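Side-chain contacts in phosphatidylinositol 4,5-bisphosphate-binding protein SLM1 (Saccharomyces cerevisiae, PDB 4A6H), which binds phosphatidylinositol 4,5-bisphosphate and acts with SLM2 as an effector of TORC2 and calcineurin signalling, its lipid-binding PH domain being the part in this chain: residues E13-S16 with S21-K24; H35-K38 with K44-V47; C57-H62 with D111-L116. All coordinates share one frame; numbering follows the deposited sequence.

Contact 1 (E13-S16 with S21-K24); sequences ERRS and SYSK. With I4D (D-myo-inositol-4-phosphate), chain G.
Arg15 and Tyr22 face each other as a non-hydrogen-bonded antiparallel pair, and the arginine's aliphatic root lies over one face of the phenol ring. Its CB sits 4.0 Å from the Tyr22 ring centroid and 29° off the normal, which meets the geometry of a CH-pi contact. With CG anti to the backbone N (chi1 -172°), the arginine runs outward past the ring, and its guanidinium, steeply inclined to the ring at 74°, has the Tyr22 OH at its edge; Arg15 NE and Tyr22 OH are 3.5 Å apart. Glu13 crosses Tyr22 at about a right angle from the other end, its CB 3.7 Å from Tyr22 CD1, while its CG rests against the aliphatic part of Lys24. These residues share one face of the hairpin formed by strands 8-16 and 21-29, the first two strands of the PH fold. Between them Arg14 and Ser23 are a hydrogen-bonded pair whose side chains point to the opposite face; the backbone bonds Arg14 N to Ser23 O and Ser23 N to Arg14 O are both 2.8 Å and nearly straight. Glu36 holds the Arg14 guanidinium. Inositol-4-phosphate lies at the Tyr22 ring edge, in a pocket shared with Lys79 and Lys99 and consistent with the non-canonical phosphoinositide site of PH domains. The bond from the ligand's O5 to Tyr22 OH is weak, and O5 is crowded against the Arg15 guanidinium in the model, so its place is doubtful.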
loop_
_atom_site.group_PDB
_atom_site.type_symbol
_atom_site.label_atom_id
_atom_site.label_comp_id
_atom_site.label_asym_id
_atom_site.label_seq_id
_atom_site.Cartn_x
_atom_site.Cartn_y
_atom_site.Cartn_z
ATOM N N GLU A 13 14.553 7.165 -16.681
ATOM C CA GLU A 13 14.559 8.219 -17.682
ATOM C C GLU A 13 13.220 8.238 -18.385
ATOM O O GLU A 13 12.719 7.197 -18.792
ATOM C CB GLU A 13 15.671 7.985 -18.685
ATOM C CG GLU A 13 17.037 8.047 -18.048
ATOM C CD GLU A 13 18.140 7.839 -19.048
ATOM O OE1 GLU A 13 18.470 6.667 -19.330
ATOM O OE2 GLU A 13 18.670 8.848 -19.554
ATOM N N ARG A 14 12.619 9.409 -18.516
ATOM C CA ARG A 14 11.324 9.519 -19.177
ATOM C C ARG A 14 11.547 10.240 -20.488
ATOM O O ARG A 14 12.203 11.279 -20.519
ATOM C CB ARG A 14 10.331 10.293 -18.308
ATOM C CG ARG A 14 8.904 10.271 -18.849
ATOM C CD ARG A 14 7.971 11.152 -18.040
ATOM N NE ARG A 14 8.356 12.555 -18.133
ATOM C CZ ARG A 14 8.809 13.273 -17.111
ATOM N NH1 ARG A 14 8.916 12.726 -15.908
ATOM N NH2 ARG A 14 9.143 14.542 -17.292
ATOM N N ARG A 15 11.032 9.695 -21.578
ATOM C CA ARG A 15 11.229 10.345 -22.867
ATOM C C ARG A 15 10.243 11.492 -23.020
ATOM O O ARG A 15 9.062 11.364 -22.701
ATOM C CB ARG A 15 11.060 9.361 -24.026
ATOM C CG ARG A 15 11.456 9.970 -25.364
ATOM C CD ARG A 15 10.833 9.231 -26.541
ATOM N NE ARG A 15 11.293 7.850 -26.632
ATOM C CZ ARG A 15 10.549 6.846 -27.086
ATOM N NH1 ARG A 15 9.303 7.069 -27.486
ATOM N NH2 ARG A 15 11.048 5.619 -27.130
ATOM N N SER A 16 10.735 12.636 -23.485
ATOM C CA SER A 16 9.832 13.717 -23.826
ATOM C C SER A 16 9.626 13.748 -25.329
ATOM O O SER A 16 10.580 13.861 -26.093
ATOM C CB SER A 16 10.368 15.066 -23.369
ATOM O OG SER A 16 9.544 16.093 -23.899
ATOM N N SER A 21 14.272 14.095 -26.036
ATOM C CA SER A 21 15.352 13.666 -25.169
ATOM C C SER A 21 14.769 12.987 -23.942
ATOM O O SER A 21 13.568 13.056 -23.688
ATOM C CB SER A 21 16.172 14.873 -24.728
ATOM O OG SER A 21 15.327 15.833 -24.121
ATOM N N TYR A 22 15.631 12.310 -23.198
ATOM C CA TYR A 22 15.230 11.663 -21.964
ATOM C C TYR A 22 15.530 12.567 -20.792
ATOM O O TYR A 22 16.574 13.214 -20.752
ATOM C CB TYR A 22 15.973 10.335 -21.798
ATOM C CG TYR A 22 15.354 9.199 -22.575
ATOM C CD1 TYR A 22 14.298 8.465 -22.049
ATOM C CD2 TYR A 22 15.822 8.857 -23.837
ATOM C CE1 TYR A 22 13.725 7.421 -22.758
ATOM C CE2 TYR A 22 15.257 7.825 -24.546
ATOM C CZ TYR A 22 14.208 7.113 -24.004
ATOM O OH TYR A 22 13.645 6.074 -24.716
ATOM N N SER A 23 14.611 12.617 -19.844
ATOM C CA SER A 23 14.835 13.350 -18.612
ATOM C C SER A 23 14.891 12.358 -17.475
ATOM O O SER A 23 13.961 11.579 -17.279
ATOM C CB SER A 23 13.713 14.358 -18.364
ATOM O OG SER A 23 13.722 15.371 -19.354
ATOM N N LYS A 24 15.988 12.371 -16.733
ATOM C CA LYS A 24 16.134 11.443 -15.627
ATOM C C LYS A 24 15.583 12.049 -14.347
ATOM O O LYS A 24 15.769 13.238 -14.077
ATOM C CB LYS A 24 17.590 11.022 -15.448
ATOM C CG LYS A 24 17.742 9.807 -14.552
ATOM C CD LYS A 24 19.123 9.194 -14.667
ATOM C CE LYS A 24 20.172 10.162 -14.160
ATOM N NZ LYS A 24 21.543 9.641 -14.378
HETATM O O5 I4D G . 13.344 6.712 -27.841
HETATM C C5 I4D G . 14.874 6.606 -27.867
HETATM C C6 I4D G . 15.358 5.235 -27.269
HETATM O O6 I4D G . 14.657 4.096 -27.669
HETATM C C4 I4D G . 15.723 7.974 -28.087
HETATM O O4 I4D G . 15.198 9.077 -28.840
HETATM P P4 I4D G . 14.585 10.385 -28.333
HETATM O O43 I4D G . 14.995 10.762 -26.959
HETATM O O42 I4D G . 13.126 10.334 -28.372
HETATM O O41 I4D G . 14.968 11.425 -29.297
HETATM C C3 I4D G . 17.165 7.661 -28.273
HETATM O O3 I4D G . 17.914 8.823 -27.980
HETATM C C2 I4D G . 17.620 6.503 -27.377
HETATM O O2 I4D G . 18.442 6.829 -26.282
HETATM C C1 I4D G . 16.859 5.134 -27.156
HETATM O O1 I4D G . 17.516 4.080 -26.391
#

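Contact 2 (H35-K38 with K44-V47); sequences HEFK and KDLV. With I4D (D-myo-inositol-4-phosphate), chain H; PO4 (phosphate ion), chain F.
The Phe37 ring has the ligand phosphate, as modelled, over one face and the main chain of the 44-47 loop near its rim; the phosphate's detail is doubtful, because it is placed too close to Asp45 O and Phe37 CB. The Leu46 carbonyl group lies at the ring edge: Phe37 CE2 and Leu46 C are 3.8 Å apart. Asp45 O approaches Phe37 CD2 obliquely, at 3.3 Å. A first torsion that sets CG anti to the carbonyl carbon (chi1 -58°) turns the ring so that its edge meets the Leu46 carbonyl group. Strand 33-37 and the loop leading to strand 50-53 here form part of the second ligand pocket of the PH domain, which Phe4, Glu6, Tyr26, Val28 and Arg42 also line. One water ties the two segments together: it accepts from Lys38 N at 2.9 Å and donates to Asp45 OD1 at 2.7 Å and to Val47 O. The other carboxylate oxygen of Asp45, OD2, is hydrogen-bonded to Thr39 OG1, so both oxygens have partners. His35, two residues earlier on the strand than Phe37, meets a phosphate ion, probably from the crystallisation liquor, at its ring edge; His35 NE2 donates to PO4 O1 at 2.7 Å and 157°, and His35 of the second subunit binds the same ion.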
loop_
_atom_site.group_PDB
_atom_site.type_symbol
_atom_site.label_atom_id
_atom_site.label_comp_id
_atom_site.label_asym_id
_atom_site.label_seq_id
_atom_site.Cartn_x
_atom_site.Cartn_y
_atom_site.Cartn_z
ATOM N N HIS A 35 5.512 8.659 -7.965
ATOM C CA HIS A 35 6.035 9.995 -7.750
ATOM C C HIS A 35 7.382 10.149 -8.407
ATOM O O HIS A 35 8.188 9.216 -8.409
ATOM C CB HIS A 35 6.271 10.276 -6.259
ATOM C CG HIS A 35 5.050 10.166 -5.401
ATOM N ND1 HIS A 35 4.054 11.118 -5.396
ATOM C CD2 HIS A 35 4.688 9.237 -4.482
ATOM C CE1 HIS A 35 3.123 10.771 -4.527
ATOM N NE2 HIS A 35 3.489 9.640 -3.949
ATOM N N GLU A 36 7.617 11.329 -8.964
ATOM C CA GLU A 36 8.956 11.726 -9.403
ATOM C C GLU A 36 9.496 12.814 -8.498
ATOM O O GLU A 36 8.783 13.765 -8.177
ATOM C CB GLU A 36 8.931 12.275 -10.830
ATOM C CG GLU A 36 10.334 12.647 -11.333
ATOM C CD GLU A 36 10.317 13.394 -12.659
ATOM O OE1 GLU A 36 9.219 13.746 -13.137
ATOM O OE2 GLU A 36 11.409 13.602 -13.235
ATOM N N PHE A 37 10.752 12.657 -8.096
ATOM C CA PHE A 37 11.516 13.694 -7.399
ATOM C C PHE A 37 12.740 14.054 -8.227
ATOM O O PHE A 37 13.235 13.247 -9.020
ATOM C CB PHE A 37 11.944 13.206 -6.013
ATOM C CG PHE A 37 10.792 12.802 -5.121
ATOM C CD1 PHE A 37 10.299 11.517 -5.154
ATOM C CD2 PHE A 37 10.198 13.709 -4.256
ATOM C CE1 PHE A 37 9.242 11.128 -4.341
ATOM C CE2 PHE A 37 9.139 13.317 -3.435
ATOM C CZ PHE A 37 8.657 12.033 -3.488
ATOM N N LYS A 38 13.245 15.262 -8.036
ATOM C CA LYS A 38 14.443 15.671 -8.751
ATOM C C LYS A 38 15.663 14.863 -8.328
ATOM O O LYS A 38 16.550 14.569 -9.141
ATOM C CB LYS A 38 14.712 17.151 -8.508
ATOM C CG LYS A 38 13.794 18.071 -9.290
ATOM C CD LYS A 38 14.087 19.530 -8.970
ATOM C CE LYS A 38 13.462 20.450 -10.007
ATOM N NZ LYS A 38 12.005 20.197 -10.172
ATOM N N LYS A 44 15.329 15.010 2.579
ATOM C CA LYS A 44 15.156 16.450 2.365
ATOM C C LYS A 44 14.400 16.871 1.096
ATOM O O LYS A 44 13.773 17.930 1.077
ATOM C CB LYS A 44 16.502 17.177 2.434
ATOM C CG LYS A 44 17.169 17.100 3.800
ATOM C CD LYS A 44 18.447 17.927 3.850
ATOM C CE LYS A 44 18.168 19.410 3.679
ATOM N NZ LYS A 44 19.403 20.223 3.867
ATOM N N ASP A 45 14.458 16.059 0.045
ATOM C CA ASP A 45 13.813 16.403 -1.228
ATOM C C ASP A 45 12.469 15.686 -1.324
ATOM O O ASP A 45 12.374 14.620 -1.900
ATOM C CB ASP A 45 14.726 16.014 -2.407
ATOM C CG ASP A 45 14.116 16.329 -3.772
ATOM O OD1 ASP A 45 13.056 16.986 -3.853
ATOM O OD2 ASP A 45 14.704 15.893 -4.783
ATOM N N LEU A 46 11.449 16.266 -0.700
ATOM C CA LEU A 46 10.177 15.569 -0.543
ATOM C C LEU A 46 8.954 16.311 -1.107
ATOM O O LEU A 46 7.829 15.972 -0.759
ATOM C CB LEU A 46 9.961 15.186 0.927
ATOM C CG LEU A 46 10.748 13.987 1.473
ATOM C CD1 LEU A 46 10.877 14.065 2.986
ATOM C CD2 LEU A 46 10.109 12.670 1.055
ATOM N N VAL A 47 9.173 17.300 -1.973
ATOM C CA VAL A 47 8.092 17.813 -2.825
ATOM C C VAL A 47 8.153 17.158 -4.218
ATOM O O VAL A 47 9.052 17.441 -5.001
ATOM C CB VAL A 47 8.165 19.344 -3.000
ATOM C CG1 VAL A 47 7.050 19.834 -3.917
ATOM C CG2 VAL A 47 8.098 20.058 -1.643
HETATM O O5 I4D H . 15.056 8.847 -2.993
HETATM C C5 I4D H . 13.809 8.349 -2.556
HETATM C C6 I4D H . 14.108 7.125 -1.684
HETATM O O6 I4D H . 15.472 6.839 -1.370
HETATM C C4 I4D H . 12.998 9.421 -1.934
HETATM O O4 I4D H . 12.736 10.546 -2.781
HETATM P P4 I4D H . 13.210 11.988 -2.567
HETATM O O43 I4D H . 14.450 12.058 -1.787
HETATM O O42 I4D H . 12.147 12.666 -1.857
HETATM O O41 I4D H . 13.446 12.703 -3.822
HETATM C C3 I4D H . 11.858 8.766 -0.993
HETATM O O3 I4D H . 10.801 9.728 -0.429
HETATM C C2 I4D H . 11.882 7.353 -0.289
HETATM O O2 I4D H . 10.649 6.753 -0.009
HETATM C C1 I4D H . 12.994 6.443 -0.790
HETATM O O1 I4D H . 13.316 5.182 -0.137
HETATM P P PO4 F . 1.067 8.173 -1.203
HETATM O O1 PO4 F . 1.691 8.225 -2.571
HETATM O O2 PO4 F . 2.131 8.112 -0.155
HETATM O O3 PO4 F . 0.276 9.429 -0.954
HETATM O O4 PO4 F . 0.206 6.947 -1.104
HETATM O O HOH W 1 11.678 16.929 -6.221
#

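Contact 3 (C57-H62 with D111-L116); sequences CTVTEH and DNLKIL
Val59 carries the strand's whole share of this contact, spreading its two methyl groups over neighbouring residues of the helix. CG1 meets Leu113, at 3.8 Å from Leu113 CB and 3.9 Å from Leu113 CD1, and the two side chains cross at about a right angle. CG2 instead comes down on the helix backbone at the next residue: Val59 CG2 is 3.8 Å from Lys114 CA and 3.9 Å from Lys114 CB. The valine torsion explains this division, since chi1 of -71° holds CG1 anti to the carbonyl carbon and CG2 between the backbone N and that carbon. All these separations are ordinary van der Waals distances, and the contact across the two segments is apolar. The 122 Å² buried, summed over both sides, confirms how narrow it is.

Here the C-terminal helix of the PH fold, 103-116, packs against strand 57-62, an outermost strand of the sheet within this chain. Leu113 is buried and points toward the strand; its side chain also touches Phe80 of strand 79-84, Leu29 of strand 21-29 and Leu54, so the buried part of the contact continues into the domain core. Phe110, one turn earlier, adds to the cover on Val59.

Lys114 marks the looser side. Only the base of its side chain meets Val59; with CG anti to the backbone N (chi1 -179°), the chain then leads away from the strand. Toward the strand's end the gap widens: His62 NE2 and Asp111 OD1 stand 6.3 Å apart and do not meet; the His62 ring lies edge-to-face with Phe110. On the helix, Lys114 also packs on Ser118 of the third subunit.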
loop_
_atom_site.group_PDB
_atom_site.type_symbol
_atom_site.label_atom_id
_atom_site.label_comp_id
_atom_site.label_asym_id
_atom_site.label_seq_id
_atom_site.Cartn_x
_atom_site.Cartn_y
_atom_site.Cartn_z
ATOM N N CYS A 57 -3.888 4.988 -14.508
ATOM C CA CYS A 57 -2.813 4.616 -15.418
ATOM C C CYS A 57 -2.769 3.117 -15.611
ATOM O O CYS A 57 -3.229 2.354 -14.764
ATOM C CB CYS A 57 -1.455 5.078 -14.878
ATOM S SG CYS A 57 -1.273 6.867 -14.767
ATOM N N THR A 58 -2.214 2.700 -16.740
ATOM C CA THR A 58 -1.903 1.297 -16.979
ATOM C C THR A 58 -0.516 1.178 -17.596
ATOM O O THR A 58 0.027 2.154 -18.112
ATOM C CB THR A 58 -2.914 0.625 -17.932
ATOM O OG1 THR A 58 -2.946 1.318 -19.188
ATOM C CG2 THR A 58 -4.307 0.605 -17.321
ATOM N N VAL A 59 0.076 -0.010 -17.524
ATOM C CA VAL A 59 1.292 -0.272 -18.279
ATOM C C VAL A 59 0.952 -1.230 -19.401
ATOM O O VAL A 59 0.321 -2.273 -19.190
ATOM C CB VAL A 59 2.469 -0.785 -17.411
ATOM C CG1 VAL A 59 3.001 0.354 -16.525
ATOM C CG2 VAL A 59 2.060 -1.992 -16.575
ATOM N N THR A 60 1.343 -0.858 -20.609
ATOM C CA THR A 60 0.850 -1.560 -21.776
ATOM C C THR A 60 1.946 -2.424 -22.386
ATOM O O THR A 60 1.910 -3.651 -22.282
ATOM C CB THR A 60 0.249 -0.577 -22.789
ATOM O OG1 THR A 60 1.190 0.467 -23.058
ATOM C CG2 THR A 60 -1.023 0.050 -22.223
ATOM N N GLU A 61 2.927 -1.798 -23.012
ATOM C CA GLU A 61 3.984 -2.566 -23.640
ATOM C C GLU A 61 5.336 -2.349 -22.990
ATOM O O GLU A 61 5.542 -1.385 -22.233
ATOM C CB GLU A 61 4.057 -2.289 -25.143
ATOM C CG GLU A 61 4.040 -0.834 -25.507
ATOM C CD GLU A 61 4.139 -0.600 -27.001
ATOM O OE1 GLU A 61 4.799 -1.398 -27.702
ATOM O OE2 GLU A 61 3.557 0.394 -27.475
ATOM N N HIS A 62 6.246 -3.266 -23.275
ATOM C CA HIS A 62 7.620 -3.144 -22.858
ATOM C C HIS A 62 8.556 -3.799 -23.857
ATOM O O HIS A 62 8.142 -4.587 -24.716
ATOM C CB HIS A 62 7.829 -3.721 -21.454
ATOM C CG HIS A 62 7.624 -5.198 -21.372
ATOM N ND1 HIS A 62 8.525 -6.100 -21.896
ATOM C CD2 HIS A 62 6.621 -5.934 -20.836
ATOM C CE1 HIS A 62 8.085 -7.330 -21.687
ATOM N NE2 HIS A 62 6.931 -7.257 -21.048
ATOM N N ASP A 111 6.339 -4.966 -13.749
ATOM C CA ASP A 111 5.481 -5.905 -13.015
ATOM C C ASP A 111 4.917 -5.314 -11.720
ATOM O O ASP A 111 3.758 -5.564 -11.371
ATOM C CB ASP A 111 6.205 -7.212 -12.715
ATOM C CG ASP A 111 6.483 -8.028 -13.952
ATOM O OD1 ASP A 111 5.737 -7.897 -14.943
ATOM O OD2 ASP A 111 7.460 -8.802 -13.922
ATOM N N ASN A 112 5.713 -4.505 -11.019
ATOM C CA ASN A 112 5.214 -3.819 -9.837
ATOM C C ASN A 112 4.097 -2.833 -10.183
ATOM O O ASN A 112 3.111 -2.729 -9.464
ATOM C CB ASN A 112 6.352 -3.135 -9.073
ATOM C CG ASN A 112 7.062 -4.076 -8.119
ATOM O OD1 ASN A 112 6.684 -4.189 -6.954
ATOM N ND2 ASN A 112 8.091 -4.760 -8.607
ATOM N N LEU A 113 4.223 -2.139 -11.313
ATOM C CA LEU A 113 3.168 -1.223 -11.740
ATOM C C LEU A 113 1.927 -1.989 -12.169
ATOM O O LEU A 113 0.804 -1.600 -11.835
ATOM C CB LEU A 113 3.653 -0.351 -12.898
ATOM C CG LEU A 113 4.521 0.812 -12.422
ATOM C CD1 LEU A 113 5.397 1.358 -13.552
ATOM C CD2 LEU A 113 3.669 1.934 -11.829
ATOM N N LYS A 114 2.143 -3.080 -12.897
ATOM C CA LYS A 114 1.054 -3.890 -13.421
ATOM C C LYS A 114 0.134 -4.381 -12.311
ATOM O O LYS A 114 -1.083 -4.299 -12.445
ATOM C CB LYS A 114 1.610 -5.065 -14.219
ATOM C CG LYS A 114 0.525 -5.945 -14.824
ATOM C CD LYS A 114 1.106 -7.166 -15.538
ATOM C CE LYS A 114 1.744 -8.134 -14.550
ATOM N NZ LYS A 114 1.922 -9.491 -15.158
ATOM N N ILE A 115 0.701 -4.863 -11.207
ATOM C CA ILE A 115 -0.161 -5.413 -10.157
ATOM C C ILE A 115 -0.890 -4.362 -9.338
ATOM O O ILE A 115 -1.823 -4.689 -8.605
ATOM C CB ILE A 115 0.539 -6.461 -9.257
ATOM C CG1 ILE A 115 1.646 -5.815 -8.423
ATOM C CG2 ILE A 115 1.062 -7.621 -10.090
ATOM C CD1 ILE A 115 2.217 -6.737 -7.377
ATOM N N LEU A 116 -0.502 -3.093 -9.492
ATOM C CA LEU A 116 -1.176 -1.992 -8.808
ATOM C C LEU A 116 -2.157 -1.263 -9.725
ATOM O O LEU A 116 -2.853 -0.343 -9.283
ATOM C CB LEU A 116 -0.140 -0.995 -8.258
ATOM C CG LEU A 116 0.715 -1.516 -7.098
ATOM C CD1 LEU A 116 1.898 -0.590 -6.835
ATOM C CD2 LEU A 116 -0.099 -1.673 -5.844
#

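How the contacts relate
Contact 1 is a surface contact, whereas contacts 2 and 3 are partly buried; all three reach the same antiparallel sheet. Contacts 1 and 2 involve strands adjacent in that sheet, 21-29 and 33-37, and touch directly: Arg14 NH1 and Glu36 OE1 form a 3.0 Å salt bridge although the contact centres are about 17 Å apart. Each also belongs to a separate inositol-4-phosphate pocket. Their chemistry differs, with paired backbones in contact 1 and a water bridge beside an aromatic ring in contact 2. Contact 3, on the opposite side of the chain's centre from both, joins sheet to helix through apolar side chains and holds no residue of either inositol-4-phosphate pocket.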